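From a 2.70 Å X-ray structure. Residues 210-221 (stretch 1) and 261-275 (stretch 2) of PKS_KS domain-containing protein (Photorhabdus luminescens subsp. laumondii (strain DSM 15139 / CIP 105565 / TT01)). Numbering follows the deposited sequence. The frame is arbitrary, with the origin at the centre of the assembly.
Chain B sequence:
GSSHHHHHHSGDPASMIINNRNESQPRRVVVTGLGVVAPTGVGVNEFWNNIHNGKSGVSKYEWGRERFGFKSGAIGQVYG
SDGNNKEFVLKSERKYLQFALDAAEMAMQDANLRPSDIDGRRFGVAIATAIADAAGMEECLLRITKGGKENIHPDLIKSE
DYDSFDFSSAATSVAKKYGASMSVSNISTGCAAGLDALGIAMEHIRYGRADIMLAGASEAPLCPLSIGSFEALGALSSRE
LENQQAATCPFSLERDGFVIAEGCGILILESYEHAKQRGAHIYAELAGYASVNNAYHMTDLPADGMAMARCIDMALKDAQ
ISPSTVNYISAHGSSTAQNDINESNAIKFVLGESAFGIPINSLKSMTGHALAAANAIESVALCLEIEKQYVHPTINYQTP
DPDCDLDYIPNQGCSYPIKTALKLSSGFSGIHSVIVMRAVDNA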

ATOM      1  N   ALA B 210     -20.679  -4.001  -7.815  1.00 39.06           N
ATOM      2  CA  ALA B 210     -20.168  -5.143  -8.612  1.00 38.81           C
ATOM      3  C   ALA B 210     -20.936  -6.422  -8.265  1.00 38.81           C
ATOM      4  O   ALA B 210     -21.419  -6.537  -7.121  1.00 38.95           O
ATOM      5  N   ASP B 211     -21.043  -7.339  -9.233  1.00 38.56           N
ATOM      6  CA  ASP B 211     -21.607  -8.705  -9.060  1.00 38.59           C
ATOM      7  C   ASP B 211     -20.448  -9.696  -8.915  1.00 37.89           C
ATOM      8  O   ASP B 211     -20.497 -10.522  -7.986  1.00 37.53           O
ATOM      9  N   ILE B 212     -19.453  -9.605  -9.805  1.00 37.35           N
ATOM     10  CA  ILE B 212     -18.188 -10.399  -9.778  1.00 36.47           C
ATOM     11  C   ILE B 212     -17.040  -9.453  -9.402  1.00 35.39           C
ATOM     12  O   ILE B 212     -17.152  -8.247  -9.697  1.00 35.37           O
ATOM     13  N   MET B 213     -15.983  -9.977  -8.775  1.00 34.08           N
ATOM     14  CA  MET B 213     -14.775  -9.195  -8.396  1.00 33.41           C
ATOM     15  C   MET B 213     -13.563 -10.128  -8.277  1.00 32.55           C
ATOM     16  O   MET B 213     -13.601 -11.049  -7.437  1.00 31.86           O
ATOM     17  N   LEU B 214     -12.535  -9.896  -9.099  1.00 32.23           N
ATOM     18  CA  LEU B 214     -11.228 -10.606  -9.042  1.00 31.88           C
ATOM     19  C   LEU B 214     -10.314  -9.863  -8.060  1.00 31.79           C
ATOM     20  O   LEU B 214      -9.870  -8.747  -8.394  1.00 31.81           O
ATOM     21  N   ALA B 215     -10.060 -10.458  -6.890  1.00 31.87           N
ATOM     22  CA  ALA B 215      -9.310  -9.847  -5.767  1.00 31.91           C
ATOM     23  C   ALA B 215      -8.118 -10.734  -5.387  1.00 31.83           C
ATOM     24  O   ALA B 215      -8.155 -11.942  -5.690  1.00 32.24           O
ATOM     25  N   GLY B 216      -7.105 -10.143  -4.745  1.00 31.52           N
ATOM     26  CA  GLY B 216      -5.905 -10.847  -4.249  1.00 31.55           C
ATOM     27  C   GLY B 216      -4.681  -9.948  -4.232  1.00 31.38           C
ATOM     28  O   GLY B 216      -4.847  -8.722  -4.076  1.00 31.21           O
ATOM     29  N   ALA B 217      -3.490 -10.539  -4.383  1.00 31.47           N
ATOM     30  CA  ALA B 217      -2.190  -9.827  -4.402  1.00 31.61           C
ATOM     31  C   ALA B 217      -1.114 -10.690  -5.077  1.00 31.87           C
ATOM     32  O   ALA B 217      -1.182 -11.929  -4.959  1.00 31.29           O
ATOM     33  N   SER B 218      -0.135 -10.027  -5.687  1.00 32.34           N
ATOM     34  CA  SER B 218       1.043 -10.640  -6.346  1.00 33.01           C
ATOM     35  C   SER B 218       2.308  -9.960  -5.824  1.00 34.14           C
ATOM     36  O   SER B 218       2.273  -8.764  -5.677  1.00 33.89           O
ATOM     37  N   GLU B 219       3.367 -10.723  -5.539  1.00 35.57           N
ATOM     38  CA  GLU B 219       4.647 -10.163  -5.042  1.00 36.58           C
ATOM     39  C   GLU B 219       5.847 -10.899  -5.642  1.00 37.18           C
ATOM     40  O   GLU B 219       5.781 -12.104  -5.718  1.00 37.16           O
ATOM     41  N   ALA B 220       6.904 -10.176  -6.035  1.00 37.57           N
ATOM     42  CA  ALA B 220       8.159 -10.772  -6.557  1.00 37.88           C
ATOM     43  C   ALA B 220       9.356 -10.055  -5.933  1.00 38.17           C
ATOM     44  O   ALA B 220      10.077  -9.372  -6.650  1.00 38.39           O
ATOM     45  N   PRO B 221       9.642 -10.245  -4.633  1.00 38.62           N
ATOM     46  CA  PRO B 221      10.683  -9.507  -3.934  1.00 38.98           C
ATOM     47  C   PRO B 221      12.024 -10.213  -3.744  1.00 39.50           C
ATOM     48  O   PRO B 221      12.724  -9.859  -2.866  1.00 39.56           O
ATOM     49  N   ALA B 261       9.907 -14.590   0.590  1.00 36.95           N
ATOM     50  CA  ALA B 261       9.352 -15.497  -0.441  1.00 37.02           C
ATOM     51  C   ALA B 261       8.709 -14.675  -1.563  1.00 37.04           C
ATOM     52  O   ALA B 261       8.561 -13.453  -1.389  1.00 36.99           O
ATOM     53  N   GLU B 262       8.352 -15.338  -2.666  1.00 37.35           N
ATOM     54  CA  GLU B 262       7.601 -14.751  -3.810  1.00 37.22           C
ATOM     55  C   GLU B 262       6.341 -15.588  -4.051  1.00 36.39           C
ATOM     56  O   GLU B 262       6.238 -16.687  -3.467  1.00 36.69           O
ATOM     57  N   GLY B 263       5.420 -15.080  -4.873  1.00 35.07           N
ATOM     58  CA  GLY B 263       4.191 -15.790  -5.273  1.00 34.69           C
ATOM     59  C   GLY B 263       3.024 -14.845  -5.489  1.00 34.00           C
ATOM     60  O   GLY B 263       3.238 -13.616  -5.477  1.00 33.84           O
ATOM     61  N   CYS B 264       1.827 -15.407  -5.680  1.00 33.52           N
ATOM     62  CA  CYS B 264       0.562 -14.667  -5.933  1.00 33.23           C
ATOM     63  C   CYS B 264      -0.637 -15.512  -5.492  1.00 32.85           C
ATOM     64  O   CYS B 264      -0.610 -16.739  -5.714  1.00 33.31           O
ATOM     65  N   GLY B 265      -1.635 -14.866  -4.883  1.00 32.35           N
ATOM     66  CA  GLY B 265      -2.955 -15.447  -4.571  1.00 32.12           C
ATOM     67  C   GLY B 265      -4.060 -14.630  -5.214  1.00 31.95           C
ATOM     68  O   GLY B 265      -3.992 -13.389  -5.127  1.00 31.63           O
ATOM     69  N   ILE B 266      -5.022 -15.292  -5.865  1.00 32.16           N
ATOM     70  CA  ILE B 266      -6.195 -14.643  -6.526  1.00 32.57           C
ATOM     71  C   ILE B 266      -7.465 -15.382  -6.094  1.00 33.24           C
ATOM     72  O   ILE B 266      -7.531 -16.611  -6.294  1.00 33.62           O
ATOM     73  N   LEU B 267      -8.422 -14.647  -5.518  1.00 33.56           N
ATOM     74  CA  LEU B 267      -9.768 -15.147  -5.129  1.00 34.26           C
ATOM     75  C   LEU B 267     -10.818 -14.476  -6.021  1.00 34.67           C
ATOM     76  O   LEU B 267     -10.811 -13.232  -6.103  1.00 34.34           O
ATOM     77  N   ILE B 268     -11.680 -15.271  -6.665  1.00 35.29           N
ATOM     78  CA  ILE B 268     -12.874 -14.773  -7.410  1.00 35.64           C
ATOM     79  C   ILE B 268     -14.012 -14.596  -6.399  1.00 35.76           C
ATOM     80  O   ILE B 268     -14.682 -15.597  -6.078  1.00 35.64           O
ATOM     81  N   LEU B 269     -14.196 -13.368  -5.904  1.00 35.88           N
ATOM     82  CA  LEU B 269     -15.321 -12.980  -5.013  1.00 36.02           C
ATOM     83  C   LEU B 269     -16.513 -12.576  -5.887  1.00 36.67           C
ATOM     84  O   LEU B 269     -16.289 -11.897  -6.906  1.00 35.80           O
ATOM     85  N   GLU B 270     -17.728 -12.985  -5.511  1.00 37.70           N
ATOM     86  CA  GLU B 270     -18.978 -12.540  -6.183  1.00 38.90           C
ATOM     87  C   GLU B 270     -20.162 -12.636  -5.215  1.00 39.37           C
ATOM     88  O   GLU B 270     -20.007 -13.234  -4.131  1.00 38.65           O
ATOM     89  N   SER B 271     -21.291 -12.038  -5.607  1.00 40.36           N
ATOM     90  CA  SER B 271     -22.567 -11.991  -4.846  1.00 41.77           C
ATOM     91  C   SER B 271     -23.101 -13.412  -4.636  1.00 42.76           C
ATOM     92  O   SER B 271     -22.883 -14.264  -5.520  1.00 42.64           O
ATOM     93  N   TYR B 272     -23.775 -13.646  -3.504  1.00 44.10           N
ATOM     94  CA  TYR B 272     -24.402 -14.944  -3.135  1.00 45.71           C
ATOM     95  C   TYR B 272     -25.519 -15.272  -4.134  1.00 46.20           C
ATOM     96  O   TYR B 272     -25.624 -16.444  -4.547  1.00 45.58           O
ATOM     97  N   GLU B 273     -26.313 -14.264  -4.515  1.00 46.72           N
ATOM     98  CA  GLU B 273     -27.443 -14.391  -5.476  1.00 47.94           C
ATOM     99  C   GLU B 273     -26.898 -14.701  -6.876  1.00 46.83           C
ATOM    100  O   GLU B 273     -27.479 -15.576  -7.550  1.00 46.88           O
ATOM    101  N   HIS B 274     -25.826 -14.014  -7.290  1.00 45.17           N
ATOM    102  CA  HIS B 274     -25.183 -14.150  -8.627  1.00 44.94           C
ATOM    103  C   HIS B 274     -24.603 -15.559  -8.798  1.00 45.34           C
ATOM    104  O   HIS B 274     -24.718 -16.109  -9.911  1.00 44.69           O
ATOM    105  N   ALA B 275     -23.998 -16.108  -7.739  1.00 46.03           N
ATOM    106  CA  ALA B 275     -23.345 -17.439  -7.721  1.00 46.77           C
ATOM    107  C   ALA B 275     -24.399 -18.550  -7.822  1.00 48.04           C
ATOM    108  O   ALA B 275     -24.148 -19.531  -8.550  1.00 48.80           O
TER

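The most unusual feature of this antiparallel pairing is a glycine, Gly216, at a position where a CB would clash with the partner strand. Gly216 sits opposite Ile266 in a non-hydrogen-bonded pair with CA atoms 4.4 Å apart, and its phi/psi of 150/-151° are far from those of its strand neighbours. An ideal CB built on Gly216 would lie 2.1 Å from Gly265 O and 3.0 Å from Ile266 CA, both clashes. The bare CA instead approaches the partner strand closely, with Gly216 CA 3.3 Å from Gly265 O in a CA-H...O contact. Gly263 is also constrained, but by its own backbone: at phi/psi 147/-171° a CB would be jammed against the carbonyl oxygen of the preceding residue.

The strand axes run at 163° and approach to 4.6 Å, so side chains meet as neighbours on each face of a sheet rather than interdigitating between layers. The frame is a ladder of nine backbone hydrogen bonds, among them Ala215 N to Leu267 O at 3.0 Å and Leu267 N to Ala215 O at 2.7 Å. At the far end of the ladder, Ser271 N donates to Asp211 O at 2.9 Å, just where Ser271 takes the N-cap position of the following helix.

One face carries Ile212, Leu214, Ser218, Cys264, Ile266, Ile268 and Glu270. Leu214 is the hub of its apolar part: chi1 is t (-168°) and chi2, at 145°, falls between wells. Its closest contacts are Leu214 CD2 to Ile266 CG2 and Leu214 CD1 to Ile268 CD1, both 3.7 Å, and Leu214 CD1 also lies 4.3 Å from Ile266 CG2. Both isoleucines are m at chi1 and m at chi2, and in each the end of the side chain comes nearer to the other strand than the CA-to-CB direction suggests. Ile212, m then t, adds a looser contact, CG2 to Ile268 CG2 at 4.2 Å. Further along, Ser218 and Cys264 are both t at chi1; Ser218 OG lies 3.6 Å from Cys264 CB, while the hydroxyl is hydrogen-bonded elsewhere in the structure.

The other face is more sparsely filled across the pair. Ala215 CB rests 3.9 Å from Leu269 CD1, a diagonal contact made by Leu269 in its m, t rotamer. Met213 (t, p, t) meets Leu269 through its base, CB to CB at 4.5 Å, and its end then leads away. Glu219 likewise leads away, its carboxylate oxygens hydrogen-bonded elsewhere.

His274, on the first helical turn, points toward stretch 1 with chi1 t (-172°) and closes the Ile212 end of the first face. Its ring meets both neighbours obliquely: CE1 is 3.5 Å from Ile212 CG1, and CD2 is 3.7 Å from Asp211 CB. The ring is steadied within stretch 2, where His274 ND1 donates to Glu270 OE1 at 2.9 Å with an angle of 168°. The nine assigned hydrogen bonds across the stretches are all backbone to backbone; Cys264 SG also lies 3.3 Å from Ala217 O.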

ATOM      1  CB  ALA B 210     -18.689  -5.316  -8.371  1.00 38.33           C
ATOM      2  CB  ASP B 211     -22.527  -9.081 -10.225  1.00 39.28           C
ATOM      3  CG  ASP B 211     -23.821  -8.285 -10.273  1.00 39.76           C
ATOM      4  OD1 ASP B 211     -24.322  -7.907  -9.194  1.00 40.00           O
ATOM      5  OD2 ASP B 211     -24.318  -8.044 -11.391  1.00 40.37           O
ATOM      6  CB  ILE B 212     -17.934 -11.093 -11.134  1.00 36.87           C
ATOM      7  CG1 ILE B 212     -19.209 -11.704 -11.724  1.00 37.66           C
ATOM      8  CG2 ILE B 212     -16.826 -12.129 -11.010  1.00 36.56           C
ATOM      9  CD1 ILE B 212     -19.126 -11.987 -13.208  1.00 38.19           C
ATOM     10  CB  MET B 213     -14.996  -8.460  -7.068  1.00 33.43           C
ATOM     11  CG  MET B 213     -14.154  -7.208  -6.921  1.00 33.35           C
ATOM     12  SD  MET B 213     -14.825  -5.800  -7.836  1.00 33.80           S
ATOM     13  CE  MET B 213     -13.497  -4.614  -7.629  1.00 33.73           C
ATOM     14  CB  LEU B 214     -10.623 -10.666 -10.449  1.00 31.40           C
ATOM     15  CG  LEU B 214      -9.435 -11.613 -10.618  1.00 31.30           C
ATOM     16  CD1 LEU B 214      -9.449 -12.266 -11.992  1.00 31.43           C
ATOM     17  CD2 LEU B 214      -8.116 -10.891 -10.386  1.00 31.15           C
ATOM     18  CB  ALA B 215     -10.237  -9.636  -4.596  1.00 32.25           C
ATOM     19  CB  ALA B 217      -1.791  -9.454  -2.996  1.00 31.48           C
ATOM     20  CB  SER B 218       0.946 -10.510  -7.824  1.00 32.87           C
ATOM     21  OG  SER B 218       1.997 -11.192  -8.461  1.00 32.73           O
ATOM     22  CB  GLU B 219       4.693 -10.364  -3.539  1.00 37.18           C
ATOM     23  CG  GLU B 219       5.595  -9.402  -2.827  1.00 38.18           C
ATOM     24  CD  GLU B 219       5.121  -7.975  -2.897  1.00 38.94           C
ATOM     25  OE1 GLU B 219       5.846  -7.137  -3.421  1.00 40.11           O
ATOM     26  OE2 GLU B 219       4.029  -7.735  -2.442  1.00 39.47           O
ATOM     27  CB  ALA B 220       8.191 -10.696  -8.053  1.00 37.83           C
ATOM     28  CB  PRO B 221      10.008  -9.381  -2.572  1.00 38.93           C
ATOM     29  CG  PRO B 221       9.375 -10.713  -2.368  1.00 38.77           C
ATOM     30  CD  PRO B 221       8.956 -11.160  -3.746  1.00 38.74           C
ATOM     31  CB  ALA B 261       8.352 -16.433   0.192  1.00 36.86           C
ATOM     32  CB  GLU B 262       8.476 -14.687  -5.066  1.00 38.25           C
ATOM     33  CG  GLU B 262       8.976 -16.040  -5.549  1.00 39.42           C
ATOM     34  CD  GLU B 262       9.805 -16.004  -6.823  1.00 40.61           C
ATOM     35  OE1 GLU B 262      10.252 -17.083  -7.262  1.00 41.75           O
ATOM     36  OE2 GLU B 262      10.005 -14.901  -7.375  1.00 41.13           O
ATOM     37  CB  CYS B 264       0.427 -14.304  -7.408  1.00 33.39           C
ATOM     38  SG  CYS B 264      -1.144 -13.499  -7.818  1.00 32.95           S
ATOM     39  CB  ILE B 266      -6.035 -14.619  -8.061  1.00 32.73           C
ATOM     40  CG1 ILE B 266      -4.806 -13.818  -8.504  1.00 32.67           C
ATOM     41  CG2 ILE B 266      -7.305 -14.110  -8.732  1.00 32.86           C
ATOM     42  CD1 ILE B 266      -4.891 -12.330  -8.235  1.00 32.63           C
ATOM     43  CB  LEU B 267     -10.026 -14.825  -3.653  1.00 34.39           C
ATOM     44  CG  LEU B 267      -9.233 -15.644  -2.636  1.00 34.60           C
ATOM     45  CD1 LEU B 267      -7.836 -15.073  -2.434  1.00 34.66           C
ATOM     46  CD2 LEU B 267      -9.971 -15.709  -1.307  1.00 34.67           C
ATOM     47  CB  ILE B 268     -13.266 -15.721  -8.564  1.00 36.07           C
ATOM     48  CG1 ILE B 268     -12.092 -16.005  -9.506  1.00 36.35           C
ATOM     49  CG2 ILE B 268     -14.472 -15.180  -9.320  1.00 36.28           C
ATOM     50  CD1 ILE B 268     -11.483 -14.774 -10.147  1.00 36.22           C
ATOM     51  CB  LEU B 269     -14.894 -11.817  -4.109  1.00 35.76           C
ATOM     52  CG  LEU B 269     -13.551 -11.966  -3.396  1.00 35.63           C
ATOM     53  CD1 LEU B 269     -13.300 -10.780  -2.479  1.00 35.69           C
ATOM     54  CD2 LEU B 269     -13.481 -13.265  -2.610  1.00 35.67           C
ATOM     55  CB  GLU B 270     -19.221 -13.329  -7.472  1.00 39.76           C
ATOM     56  CG  GLU B 270     -19.252 -14.837  -7.302  1.00 40.05           C
ATOM     57  CD  GLU B 270     -19.497 -15.584  -8.605  1.00 40.85           C
ATOM     58  OE1 GLU B 270     -20.635 -15.531  -9.111  1.00 41.05           O
ATOM     59  OE2 GLU B 270     -18.544 -16.201  -9.118  1.00 41.05           O
ATOM     60  CB  SER B 271     -23.576 -11.124  -5.558  1.00 42.49           C
ATOM     61  OG  SER B 271     -24.803 -11.075  -4.846  1.00 43.50           O
ATOM     62  CB  TYR B 272     -24.926 -14.900  -1.697  1.00 46.85           C
ATOM     63  CG  TYR B 272     -25.441 -16.217  -1.174  1.00 48.75           C
ATOM     64  CD1 TYR B 272     -24.611 -17.324  -1.090  1.00 48.96           C
ATOM     65  CD2 TYR B 272     -26.753 -16.361  -0.752  1.00 50.28           C
ATOM     66  CE1 TYR B 272     -25.071 -18.540  -0.610  1.00 50.48           C
ATOM     67  CE2 TYR B 272     -27.230 -17.568  -0.268  1.00 51.59           C
ATOM     68  CZ  TYR B 272     -26.386 -18.663  -0.196  1.00 51.40           C
ATOM     69  OH  TYR B 272     -26.850 -19.856   0.280  1.00 53.25           O
ATOM     70  CB  GLU B 273     -28.287 -13.113  -5.493  1.00 49.36           C
ATOM     71  CG  GLU B 273     -29.018 -12.845  -4.187  1.00 51.15           C
ATOM     72  CD  GLU B 273     -30.085 -13.866  -3.827  1.00 52.37           C
ATOM     73  OE1 GLU B 273     -30.095 -14.323  -2.666  1.00 53.07           O
ATOM     74  OE2 GLU B 273     -30.906 -14.198  -4.706  1.00 54.13           O
ATOM     75  CB  HIS B 274     -24.105 -13.074  -8.825  1.00 44.07           C
ATOM     76  CG  HIS B 274     -23.553 -13.031 -10.211  1.00 43.76           C
ATOM     77  ND1 HIS B 274     -22.454 -13.775 -10.593  1.00 43.11           N
ATOM     78  CD2 HIS B 274     -23.944 -12.342 -11.307  1.00 43.59           C
ATOM     79  CE1 HIS B 274     -22.190 -13.546 -11.863  1.00 42.85           C
ATOM     80  NE2 HIS B 274     -23.089 -12.669 -12.324  1.00 43.03           N
ATOM     81  CB  ALA B 275     -22.506 -17.587  -6.475  1.00 46.31           C
TER